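Uncharacterized protein PA2218 (PDB 2HDW) is of unknown biological role but adopts the alpha/beta hydrolase fold and probably acts as a hydrolase. Local coordinates at residues L52-K58 and H68-T72; N47-L52 and I79-A83; G106-E110 and D131-E137; F60-V66 and Q118-E122; P97-I101 and A158-I162. All blocks are in the same frame, centred on the assembly; numbering follows the deposited sequence.

Contact 1: residues L52-K58 and H68-T72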
# COMPACT_ATOMS: atom_id res chain seq x y z
N LEU A 52 7.08 -17.84 8.49
CA LEU A 52 5.76 -17.22 8.43
C LEU A 52 4.84 -17.87 9.46
O LEU A 52 4.79 -19.09 9.58
CB LEU A 52 5.18 -17.38 7.03
CG LEU A 52 6.06 -16.91 5.87
CD1 LEU A 52 5.33 -17.14 4.56
CD2 LEU A 52 6.41 -15.44 6.04
N THR A 53 4.10 -17.05 10.21
CA THR A 53 3.20 -17.58 11.22
C THR A 53 2.02 -18.27 10.57
O THR A 53 1.52 -17.83 9.55
CB THR A 53 2.66 -16.49 12.15
OG1 THR A 53 1.79 -17.09 13.12
CG2 THR A 53 1.86 -15.46 11.37
N GLN A 54 1.57 -19.36 11.18
CA GLN A 54 0.42 -20.10 10.67
C GLN A 54 -0.83 -19.71 11.44
O GLN A 54 -1.94 -20.09 11.08
CB GLN A 54 0.66 -21.61 10.80
CG GLN A 54 1.83 -22.12 9.97
CD GLN A 54 1.77 -21.63 8.53
OE1 GLN A 54 2.40 -20.63 8.17
NE2 GLN A 54 0.99 -22.32 7.70
N GLU A 55 -0.65 -18.94 12.51
CA GLU A 55 -1.78 -18.49 13.31
C GLU A 55 -2.57 -17.49 12.47
O GLU A 55 -1.99 -16.68 11.75
CB GLU A 55 -1.29 -17.80 14.58
CG GLU A 55 -0.42 -18.67 15.47
CD GLU A 55 -1.16 -19.90 15.95
OE1 GLU A 55 -2.22 -19.74 16.60
OE2 GLU A 55 -0.68 -21.03 15.69
N TRP A 56 -3.90 -17.56 12.54
CA TRP A 56 -4.71 -16.60 11.81
C TRP A 56 -4.72 -15.34 12.65
O TRP A 56 -5.55 -15.18 13.55
CB TRP A 56 -6.14 -17.11 11.59
CG TRP A 56 -6.96 -16.13 10.79
CD1 TRP A 56 -7.85 -15.22 11.28
CD2 TRP A 56 -6.89 -15.90 9.38
NE1 TRP A 56 -8.34 -14.43 10.26
CE2 TRP A 56 -7.76 -14.83 9.09
CE3 TRP A 56 -6.16 -16.49 8.34
CZ2 TRP A 56 -7.93 -14.34 7.79
CZ3 TRP A 56 -6.33 -16.00 7.04
CH2 TRP A 56 -7.21 -14.93 6.78
N ASP A 57 -3.78 -14.45 12.37
CA ASP A 57 -3.66 -13.20 13.12
C ASP A 57 -4.11 -11.99 12.30
O ASP A 57 -3.62 -10.88 12.50
CB ASP A 57 -2.20 -13.02 13.57
CG ASP A 57 -1.24 -12.86 12.41
OD1 ASP A 57 -1.49 -13.43 11.33
OD2 ASP A 57 -0.21 -12.16 12.58
N LYS A 58 -5.04 -12.21 11.37
CA LYS A 58 -5.56 -11.12 10.55
C LYS A 58 -6.52 -10.26 11.39
O LYS A 58 -6.99 -10.70 12.44
CB LYS A 58 -6.29 -11.66 9.32
CG LYS A 58 -5.40 -11.94 8.09
CD LYS A 58 -4.37 -13.04 8.33
CE LYS A 58 -3.61 -13.38 7.05
NZ LYS A 58 -2.45 -14.29 7.30
N HIS A 68 -7.02 -20.11 1.38
CA HIS A 68 -5.89 -19.27 1.73
C HIS A 68 -4.61 -20.00 2.11
O HIS A 68 -4.65 -21.08 2.71
CB HIS A 68 -6.28 -18.33 2.88
CG HIS A 68 -5.11 -17.71 3.56
ND1 HIS A 68 -4.33 -18.39 4.48
CD2 HIS A 68 -4.53 -16.49 3.40
CE1 HIS A 68 -3.33 -17.62 4.86
NE2 HIS A 68 -3.42 -16.46 4.22
N ARG A 69 -3.48 -19.38 1.77
CA ARG A 69 -2.16 -19.91 2.09
C ARG A 69 -1.14 -18.78 1.94
O ARG A 69 -1.36 -17.83 1.18
CB ARG A 69 -1.80 -21.11 1.20
CG ARG A 69 -1.46 -20.79 -0.25
CD ARG A 69 -0.89 -22.05 -0.92
NE ARG A 69 -0.07 -21.76 -2.09
CZ ARG A 69 -0.53 -21.58 -3.32
NH1 ARG A 69 -1.84 -21.65 -3.55
NH2 ARG A 69 0.31 -21.33 -4.31
N LYS A 70 -0.02 -18.88 2.66
CA LYS A 70 1.01 -17.85 2.60
C LYS A 70 2.08 -18.20 1.58
O LYS A 70 2.41 -19.37 1.40
CB LYS A 70 1.64 -17.66 3.99
CG LYS A 70 0.63 -17.75 5.14
CD LYS A 70 0.50 -16.46 5.94
CE LYS A 70 1.71 -16.19 6.80
NZ LYS A 70 1.41 -15.24 7.92
N VAL A 71 2.61 -17.20 0.90
CA VAL A 71 3.64 -17.43 -0.10
C VAL A 71 4.75 -16.41 0.03
O VAL A 71 4.63 -15.44 0.78
CB VAL A 71 3.07 -17.34 -1.53
CG1 VAL A 71 1.97 -18.38 -1.72
CG2 VAL A 71 2.54 -15.93 -1.81
N THR A 72 5.84 -16.65 -0.69
CA THR A 72 6.98 -15.74 -0.69
C THR A 72 7.50 -15.62 -2.12
O THR A 72 7.24 -16.49 -2.97
CB THR A 72 8.13 -16.26 0.22
OG1 THR A 72 8.67 -17.47 -0.33
CG2 THR A 72 7.61 -16.52 1.61
O HOH W 1 -0.31 -13.50 8.97
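A loop folded over an outermost strand of the sheet is the setting here: L52-K58 covers H68-T72 of strand 66-74, the edge strand at one side of the central sheet of this alpha/beta hydrolase fold. The contact lies near the surface and illustrates how an irregular segment can be held on a strand mainly by the strand's side chains. Strand alternation decides who takes part, since H68, K70 and T72 point their CB atoms toward the loop while R69 and V71 point away. At one end, L52 packs on the strand, its CD1 3.8 Å from T72 CG2 and its CB 3.7 Å from K70 CE. At the other, W56 turns the edge of its six-membered ring to the face of H68, a T-shaped pair with centroids 5.3 Å apart and planes at 86°; the indole NE1 of W56 is held by F60 O and NE2 of H68 by D84. Two lysines meet in the middle, with K58 NZ only 4.0 Å from K70 NZ. Carboxylates offset this repulsion: K58 forms a salt bridge with D84, and K70 with E137. K70 NZ also gives a weak hydrogen bond to T53 O (3.1 Å). Water 1 bridges the two ammonium groups, accepting from K58 NZ (2.8 Å) and K70 NZ (2.7 Å), and donates to D57 OD1 at 2.6 Å.

Contact 2: residues N47-L52 and I79-A83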
# COMPACT_ATOMS: atom_id res chain seq x y z
N ASN A 47 14.39 -15.46 -2.52
CA ASN A 47 14.75 -16.89 -2.35
C ASN A 47 15.22 -17.15 -0.93
O ASN A 47 15.72 -18.23 -0.62
CB ASN A 47 15.86 -17.28 -3.34
CG ASN A 47 17.08 -16.38 -3.22
OD1 ASN A 47 16.98 -15.16 -3.31
ND2 ASN A 47 18.24 -16.99 -3.01
N MET A 48 15.05 -16.15 -0.07
CA MET A 48 15.43 -16.29 1.33
C MET A 48 14.35 -17.08 2.05
O MET A 48 13.17 -16.93 1.75
CB MET A 48 15.58 -14.91 1.99
CG MET A 48 15.74 -14.97 3.51
SD MET A 48 15.94 -13.35 4.29
CE MET A 48 17.72 -13.31 4.48
N GLN A 49 14.75 -17.94 2.99
CA GLN A 49 13.78 -18.72 3.74
C GLN A 49 13.23 -17.83 4.84
O GLN A 49 13.99 -17.31 5.66
CB GLN A 49 14.42 -19.95 4.37
CG GLN A 49 15.01 -20.93 3.39
CD GLN A 49 15.44 -22.21 4.07
OE1 GLN A 49 14.60 -23.03 4.45
NE2 GLN A 49 16.74 -22.38 4.26
N LEU A 50 11.91 -17.67 4.86
CA LEU A 50 11.27 -16.83 5.86
C LEU A 50 10.35 -17.64 6.75
O LEU A 50 9.69 -18.58 6.30
CB LEU A 50 10.46 -15.72 5.18
CG LEU A 50 11.15 -14.75 4.21
CD1 LEU A 50 10.10 -13.83 3.58
CD2 LEU A 50 12.19 -13.93 4.95
N GLN A 51 10.31 -17.27 8.03
CA GLN A 51 9.45 -17.93 9.00
C GLN A 51 8.12 -17.19 8.99
O GLN A 51 8.05 -16.04 9.41
CB GLN A 51 10.08 -17.86 10.39
CG GLN A 51 9.35 -18.67 11.44
CD GLN A 51 9.94 -18.48 12.83
OE1 GLN A 51 9.62 -19.23 13.76
NE2 GLN A 51 10.80 -17.49 12.98
N LEU A 52 7.08 -17.84 8.49
CA LEU A 52 5.76 -17.22 8.43
C LEU A 52 4.84 -17.87 9.46
O LEU A 52 4.79 -19.09 9.58
CB LEU A 52 5.18 -17.38 7.03
CG LEU A 52 6.06 -16.91 5.87
CD1 LEU A 52 5.33 -17.14 4.56
CD2 LEU A 52 6.41 -15.44 6.04
N ILE A 79 15.33 -8.81 -2.41
CA ILE A 79 14.60 -8.96 -1.15
C ILE A 79 13.43 -9.92 -1.34
O ILE A 79 12.69 -9.81 -2.32
CB ILE A 79 14.08 -7.60 -0.65
CG1 ILE A 79 15.25 -6.61 -0.54
CG2 ILE A 79 13.39 -7.77 0.71
CD1 ILE A 79 14.87 -5.22 -0.04
N THR A 80 13.28 -10.85 -0.41
CA THR A 80 12.20 -11.83 -0.45
C THR A 80 11.02 -11.30 0.36
O THR A 80 11.18 -10.94 1.54
CB THR A 80 12.65 -13.19 0.12
OG1 THR A 80 13.72 -13.70 -0.68
CG2 THR A 80 11.49 -14.19 0.10
N LEU A 81 9.85 -11.24 -0.27
CA LEU A 81 8.66 -10.73 0.39
C LEU A 81 7.69 -11.83 0.81
O LEU A 81 7.65 -12.90 0.20
CB LEU A 81 7.93 -9.76 -0.54
CG LEU A 81 8.77 -8.66 -1.20
CD1 LEU A 81 7.90 -7.86 -2.15
CD2 LEU A 81 9.38 -7.76 -0.14
N ALA A 82 6.92 -11.56 1.86
CA ALA A 82 5.93 -12.51 2.35
C ALA A 82 4.55 -11.98 1.95
O ALA A 82 4.33 -10.77 1.89
CB ALA A 82 6.02 -12.64 3.88
N ALA A 83 3.62 -12.88 1.67
CA ALA A 83 2.29 -12.46 1.26
C ALA A 83 1.22 -13.51 1.52
O ALA A 83 1.53 -14.69 1.74
CB ALA A 83 2.30 -12.10 -0.22
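One threonine hydroxyl serving two consecutive backbone amides shows how a side chain can secure a segment that has no strand partner. T80 OG1 accepts from the backbone N of N47, the first modelled residue, at 2.6 Å, and from M48 N at 2.9 Å with a nearly straight N-H...O angle of 169°. The backbone of I79-A83 is committed to other partners: strand 80-88 lies between strands 66-74 and 126-130, L81 and A83 pair with F73 and V71 on one flank, and T80 and A82 bond to G139 and D131 on the other. S138 OG also accepts from A82 N, while N75 OD1 takes I79 N. Further along, the loop changes to apolar contacts. L50 CD1 lies 3.8 Å from T80 CG2 and 4.3 Å from A82 CB, and L52 CD2 reaches A82 CB at 3.6 Å. With its main chain engaged in the sheet, the strand offers a side-chain hydroxyl to the loop's first two amides, and the loop lays L50 and L52 on T80 and A82.

Contact 3: residues G106-E110 and D131-E137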
# COMPACT_ATOMS: atom_id res chain seq x y z
N GLY A 106 3.15 1.57 5.71
CA GLY A 106 3.44 1.41 7.13
C GLY A 106 2.49 0.42 7.77
O GLY A 106 2.46 0.26 8.99
N ALA A 107 1.71 -0.26 6.93
CA ALA A 107 0.76 -1.26 7.40
C ALA A 107 1.21 -2.61 6.86
O ALA A 107 2.03 -2.68 5.95
CB ALA A 107 -0.64 -0.94 6.89
N VAL A 108 0.69 -3.69 7.44
CA VAL A 108 1.03 -5.03 6.99
C VAL A 108 -0.18 -5.72 6.37
O VAL A 108 -1.32 -5.26 6.52
CB VAL A 108 1.57 -5.90 8.14
CG1 VAL A 108 2.91 -5.36 8.60
CG2 VAL A 108 0.58 -5.92 9.31
N LYS A 109 0.08 -6.82 5.67
CA LYS A 109 -0.95 -7.58 4.99
C LYS A 109 -2.11 -8.06 5.87
O LYS A 109 -3.19 -8.34 5.36
CB LYS A 109 -0.32 -8.79 4.28
CG LYS A 109 0.33 -9.80 5.23
CD LYS A 109 1.15 -10.82 4.45
CE LYS A 109 1.68 -11.94 5.34
NZ LYS A 109 2.49 -11.43 6.50
N GLU A 110 -1.89 -8.17 7.18
CA GLU A 110 -2.96 -8.63 8.06
C GLU A 110 -4.00 -7.53 8.31
O GLU A 110 -5.06 -7.78 8.89
CB GLU A 110 -2.39 -9.13 9.39
CG GLU A 110 -1.52 -10.39 9.29
CD GLU A 110 -0.13 -10.11 8.74
OE1 GLU A 110 0.26 -8.92 8.61
OE2 GLU A 110 0.60 -11.08 8.45
N ASP A 131 3.63 -7.99 2.20
CA ASP A 131 4.33 -7.11 3.12
C ASP A 131 5.48 -6.48 2.35
O ASP A 131 6.31 -7.19 1.75
CB ASP A 131 4.89 -7.89 4.32
CG ASP A 131 3.82 -8.27 5.32
OD1 ASP A 131 2.81 -7.53 5.42
OD2 ASP A 131 3.99 -9.29 6.03
N PRO A 132 5.54 -5.14 2.32
CA PRO A 132 6.61 -4.43 1.61
C PRO A 132 7.99 -4.82 2.13
O PRO A 132 8.12 -5.32 3.26
CB PRO A 132 6.29 -2.96 1.90
CG PRO A 132 4.79 -2.96 2.03
CD PRO A 132 4.54 -4.21 2.85
N SER A 133 9.01 -4.62 1.30
CA SER A 133 10.39 -4.92 1.67
C SER A 133 10.73 -4.33 3.04
O SER A 133 10.28 -3.24 3.38
CB SER A 133 11.36 -4.34 0.63
OG SER A 133 11.41 -5.12 -0.55
N TYR A 134 11.52 -5.07 3.82
CA TYR A 134 11.95 -4.63 5.15
C TYR A 134 10.86 -4.58 6.23
O TYR A 134 11.16 -4.20 7.37
CB TYR A 134 12.59 -3.24 5.09
CG TYR A 134 13.73 -3.09 4.10
CD1 TYR A 134 15.01 -3.55 4.40
CD2 TYR A 134 13.52 -2.45 2.89
CE1 TYR A 134 16.06 -3.38 3.49
CE2 TYR A 134 14.57 -2.27 1.98
CZ TYR A 134 15.83 -2.73 2.28
OH TYR A 134 16.84 -2.57 1.36
N THR A 135 9.63 -4.94 5.89
CA THR A 135 8.54 -4.88 6.87
C THR A 135 7.72 -6.16 6.99
O THR A 135 7.85 -7.08 6.18
CB THR A 135 7.55 -3.73 6.54
OG1 THR A 135 6.80 -4.06 5.36
CG2 THR A 135 8.31 -2.43 6.29
N GLY A 136 6.88 -6.22 8.02
CA GLY A 136 6.04 -7.39 8.25
C GLY A 136 6.84 -8.67 8.36
O GLY A 136 7.81 -8.75 9.12
N GLU A 137 6.45 -9.69 7.60
CA GLU A 137 7.16 -10.96 7.61
C GLU A 137 8.18 -11.04 6.49
O GLU A 137 8.91 -12.03 6.37
CB GLU A 137 6.17 -12.12 7.51
CG GLU A 137 5.22 -12.21 8.69
CD GLU A 137 4.37 -13.45 8.66
OE1 GLU A 137 3.51 -13.57 7.76
OE2 GLU A 137 4.55 -14.31 9.54
O HOH W 2 4.81 -1.82 5.67
O HOH W 3 3.09 -8.97 8.74
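A single buried ammonium group faces three carboxylates. K109 NZ lies 2.7 Å from D131 OD2, 2.7 Å from E137 OE1 and 2.7 Å from E110 OE2, forming a salt bridge with each. The concentration of negative charge has a visible cost, E110 OE2 and E137 OE1 being just 3.9 Å apart, but further cations share it: K70 pairs with E137 and R276 with E110. Water 3 donates to both E110 OE1 (2.8 Å) and D131 OD2 (2.9 Å). The two loops follow the neighbouring parallel strands 96-102 and 126-130 of the alpha/beta hydrolase fold and so emerge side by side; in many relatives the first of them contributes to the oxyanion hole. The D131 carboxylate also takes backbone donors: OD1 accepts from K109 N at 2.8 Å, while OD2 accepts from E137 N at 2.9 Å and so closes the second loop on itself. Within that loop a type II turn runs from P132 to T135. G136, at positive phi, packs against V108, its CA 3.7 Å from V108 CG1; a CB there would clash with D131 CG. Water 2 bridges A107 O (2.9 Å) to T135 OG1 (3.0 Å).

Contact 4: residues F60-V66 and Q118-E122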
# COMPACT_ATOMS: atom_id res chain seq x y z
N PHE A 60 -9.36 -9.44 10.45
CA PHE A 60 -10.69 -9.80 9.96
C PHE A 60 -10.75 -11.33 9.95
O PHE A 60 -9.72 -12.00 9.87
CB PHE A 60 -10.89 -9.25 8.55
CG PHE A 60 -9.80 -9.63 7.60
CD1 PHE A 60 -9.87 -10.83 6.89
CD2 PHE A 60 -8.67 -8.83 7.46
CE1 PHE A 60 -8.82 -11.22 6.06
CE2 PHE A 60 -7.62 -9.21 6.63
CZ PHE A 60 -7.70 -10.41 5.93
N PRO A 61 -11.97 -11.90 10.03
CA PRO A 61 -12.11 -13.36 10.03
C PRO A 61 -11.84 -13.99 8.68
O PRO A 61 -12.08 -13.38 7.63
CB PRO A 61 -13.56 -13.57 10.47
CG PRO A 61 -13.99 -12.24 11.05
CD PRO A 61 -13.28 -11.25 10.17
N LEU A 62 -11.36 -15.23 8.70
CA LEU A 62 -11.09 -15.97 7.48
C LEU A 62 -12.44 -16.32 6.84
O LEU A 62 -13.35 -16.77 7.52
CB LEU A 62 -10.32 -17.25 7.80
CG LEU A 62 -10.07 -18.24 6.66
CD1 LEU A 62 -9.24 -17.59 5.56
CD2 LEU A 62 -9.36 -19.46 7.21
N SER A 63 -12.54 -16.10 5.53
CA SER A 63 -13.77 -16.39 4.80
C SER A 63 -13.87 -17.84 4.36
O SER A 63 -12.92 -18.41 3.83
CB SER A 63 -13.87 -15.49 3.56
OG SER A 63 -14.96 -15.89 2.75
N ALA A 64 -15.03 -18.44 4.58
CA ALA A 64 -15.25 -19.84 4.22
C ALA A 64 -15.36 -20.01 2.71
O ALA A 64 -15.30 -21.12 2.20
CB ALA A 64 -16.51 -20.37 4.90
N LYS A 65 -15.52 -18.90 1.99
CA LYS A 65 -15.66 -18.95 0.54
C LYS A 65 -14.32 -18.86 -0.19
O LYS A 65 -14.28 -18.85 -1.42
CB LYS A 65 -16.58 -17.83 0.06
CG LYS A 65 -18.01 -17.96 0.55
CD LYS A 65 -18.93 -16.99 -0.17
CE LYS A 65 -20.39 -17.23 0.20
NZ LYS A 65 -21.31 -16.35 -0.58
N VAL A 66 -13.22 -18.81 0.55
CA VAL A 66 -11.92 -18.69 -0.09
C VAL A 66 -10.90 -19.69 0.43
O VAL A 66 -11.03 -20.20 1.54
CB VAL A 66 -11.35 -17.26 0.10
CG1 VAL A 66 -10.03 -17.12 -0.62
CG2 VAL A 66 -12.35 -16.23 -0.43
N GLN A 118 -9.10 -10.56 0.50
CA GLN A 118 -10.05 -11.63 0.76
C GLN A 118 -11.42 -11.30 0.18
O GLN A 118 -12.08 -12.16 -0.40
CB GLN A 118 -10.19 -11.89 2.27
CG GLN A 118 -11.08 -13.10 2.55
CD GLN A 118 -11.12 -13.49 4.01
OE1 GLN A 118 -11.72 -12.80 4.83
NE2 GLN A 118 -10.50 -14.61 4.33
N THR A 119 -11.84 -10.05 0.34
CA THR A 119 -13.13 -9.60 -0.15
C THR A 119 -13.20 -9.71 -1.67
O THR A 119 -14.20 -10.15 -2.22
CB THR A 119 -13.40 -8.14 0.25
OG1 THR A 119 -13.33 -8.02 1.68
CG2 THR A 119 -14.78 -7.69 -0.22
N MET A 120 -12.12 -9.31 -2.35
CA MET A 120 -12.13 -9.39 -3.80
C MET A 120 -12.02 -10.84 -4.27
O MET A 120 -12.49 -11.19 -5.36
CB MET A 120 -11.00 -8.53 -4.37
CG MET A 120 -11.25 -7.03 -4.20
SD MET A 120 -12.77 -6.44 -5.03
CE MET A 120 -12.32 -6.68 -6.65
N ALA A 121 -11.43 -11.69 -3.44
CA ALA A 121 -11.33 -13.11 -3.78
C ALA A 121 -12.74 -13.71 -3.71
O ALA A 121 -13.05 -14.65 -4.43
CB ALA A 121 -10.41 -13.82 -2.80
N GLU A 122 -13.58 -13.17 -2.84
CA GLU A 122 -14.95 -13.65 -2.74
C GLU A 122 -15.71 -13.16 -3.98
O GLU A 122 -16.76 -13.69 -4.33
CB GLU A 122 -15.65 -13.10 -1.49
CG GLU A 122 -15.03 -13.51 -0.17
CD GLU A 122 -15.87 -13.08 1.02
OE1 GLU A 122 -16.30 -11.90 1.04
OE2 GLU A 122 -16.10 -13.90 1.92
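Followed from its start, the loop F60-V66 runs along one side of helix 112-122 before becoming strand 66-74. F60 points its CB toward the helix, and its side chain meets that of Q118, the residue that loses most surface in this contact. The Q118 side chain then lies against the backbone of P61-S63, S63 CB coming 3.4 Å from Q118 CD. S63 is the polar centre: its OG donates a very short hydrogen bond to E122 OE2 (2.4 Å) and accepts from K65 N (3.2 Å), an ST turn superposed on the type I beta turn from S63 to V66. K65 turns its CB toward the helix, but its amine end leads away. At V66 the contact becomes apolar, V66 CG2 touching A121 CB at 3.9 Å and E122 CG at 3.8 Å; F60, V66, Q118 and A121 all also touch Y86 of strand 80-88. A hydroxyl that both donates and accepts thus couples the turn's own geometry to E122 of the helix segment, with apolar groups packed on the inner side.

Contact 5: residues P97-I101 and A158-I162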
# COMPACT_ATOMS: atom_id res chain seq x y z
N PRO A 97 -8.73 -13.98 -13.46
CA PRO A 97 -8.09 -12.66 -13.49
C PRO A 97 -7.49 -12.55 -12.09
O PRO A 97 -7.94 -13.25 -11.18
CB PRO A 97 -9.27 -11.71 -13.69
CG PRO A 97 -10.39 -12.40 -12.97
CD PRO A 97 -10.20 -13.86 -13.38
N ALA A 98 -6.49 -11.70 -11.91
CA ALA A 98 -5.85 -11.57 -10.60
C ALA A 98 -5.62 -10.11 -10.21
O ALA A 98 -5.52 -9.24 -11.07
CB ALA A 98 -4.53 -12.34 -10.59
N ILE A 99 -5.54 -9.87 -8.91
CA ILE A 99 -5.33 -8.52 -8.38
C ILE A 99 -4.27 -8.51 -7.28
O ILE A 99 -4.34 -9.31 -6.34
CB ILE A 99 -6.63 -7.95 -7.77
CG1 ILE A 99 -7.76 -7.99 -8.79
CG2 ILE A 99 -6.40 -6.53 -7.29
CD1 ILE A 99 -9.11 -7.58 -8.21
N VAL A 100 -3.30 -7.62 -7.39
CA VAL A 100 -2.28 -7.49 -6.35
C VAL A 100 -2.64 -6.27 -5.53
O VAL A 100 -2.87 -5.19 -6.08
CB VAL A 100 -0.86 -7.31 -6.92
CG1 VAL A 100 0.10 -6.95 -5.78
CG2 VAL A 100 -0.41 -8.60 -7.59
N ILE A 101 -2.70 -6.44 -4.22
CA ILE A 101 -3.07 -5.35 -3.33
C ILE A 101 -1.99 -4.99 -2.31
O ILE A 101 -1.45 -5.86 -1.63
CB ILE A 101 -4.36 -5.71 -2.59
CG1 ILE A 101 -5.40 -6.21 -3.60
CG2 ILE A 101 -4.88 -4.51 -1.82
CD1 ILE A 101 -6.62 -6.81 -3.00
N ALA A 158 5.36 -8.58 -6.86
CA ALA A 158 4.15 -9.29 -6.49
C ALA A 158 3.43 -9.74 -7.76
O ALA A 158 2.88 -10.85 -7.83
CB ALA A 158 3.23 -8.40 -5.65
N VAL A 159 3.43 -8.88 -8.78
CA VAL A 159 2.80 -9.23 -10.05
C VAL A 159 3.58 -10.39 -10.67
O VAL A 159 2.99 -11.28 -11.29
CB VAL A 159 2.79 -8.02 -11.02
CG1 VAL A 159 2.31 -8.46 -12.40
CG2 VAL A 159 1.88 -6.93 -10.47
N ASP A 160 4.90 -10.39 -10.48
CA ASP A 160 5.74 -11.47 -11.00
C ASP A 160 5.24 -12.82 -10.47
O ASP A 160 5.13 -13.80 -11.22
CB ASP A 160 7.20 -11.31 -10.54
CG ASP A 160 7.97 -10.28 -11.35
OD1 ASP A 160 7.43 -9.75 -12.34
OD2 ASP A 160 9.14 -10.02 -10.99
N PHE A 161 4.96 -12.88 -9.17
CA PHE A 161 4.52 -14.12 -8.55
C PHE A 161 3.11 -14.54 -8.92
O PHE A 161 2.89 -15.66 -9.37
CB PHE A 161 4.62 -14.02 -7.02
CG PHE A 161 4.19 -15.27 -6.32
CD1 PHE A 161 5.07 -16.35 -6.20
CD2 PHE A 161 2.91 -15.40 -5.81
CE1 PHE A 161 4.66 -17.53 -5.60
CE2 PHE A 161 2.49 -16.58 -5.20
CZ PHE A 161 3.37 -17.65 -5.10
N ILE A 162 2.15 -13.64 -8.72
CA ILE A 162 0.76 -13.94 -9.01
C ILE A 162 0.60 -14.40 -10.46
O ILE A 162 -0.24 -15.24 -10.76
CB ILE A 162 -0.14 -12.71 -8.69
CG1 ILE A 162 -1.58 -13.16 -8.44
CG2 ILE A 162 -0.09 -11.70 -9.84
CD1 ILE A 162 -2.38 -12.16 -7.63
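Helix-on-sheet packing in an alpha/beta protein follows a simple rule, that alternate strand residues feed opposite layers, and P97-I101 with A158-I162 is a compact example. Helix 148-164 belongs to the beta-alpha-beta crossover between strands 126-130 and 173-178, and strand 96-102 lies between those two in the sheet, so the helix passes over it. The short segments run at 150° to each other, nearly antiparallel, with axes 8.8 Å apart.

The side-chain contacts are all apolar. V100 makes most of the contact: V100 CG1 approaches A158 CB at 3.5 Å, while V100 CG2 lies 3.8 Å from I162 CG2 and 4.0 Å from V159 CG2. A98 supplies a smaller surface, its CB meeting I162 CD1 at 3.7 Å. The participating helix residues, A158, V159 and I162, fall within about one turn and share a face.

Side chain meets main chain where I162 CD1 rests 3.7 Å from I99 O and V100 CG2 lies 4.0 Å from V159 N.

The backbone hydrogen bonds lie within the helix or between strand 96-102 and its surroundings in the sheet: I162 N donates to A158 O at 3.0 Å, A98 bonds to R172 and G174, and I99 to V126 and L128. On the far side, I99 and I101 pack against helix 112-122. With every touching residue buried, the two elements cohere through close-fitting hydrocarbon surfaces.

How the contacts relate
From the N terminus, contact 2 closes the first loop, from 47-52 to 79-83, and contact 1 nests inside it, sharing L52; together they lay the N-terminal segment over edge strand 66-74 and its neighbour 80-88. Contact 4 starts within that region and reaches helix 112-122, crossing both. Contacts 3 and 5 open after contacts 1 and 2 have closed: contact 5 joins strand 96-102 to helix 148-164, with contact 3 nested inside, and each crosses contact 4. E137 of contact 3 reaches both segments of contact 1, while M120 packing on I99 joins contact 4 to contact 5 through the core.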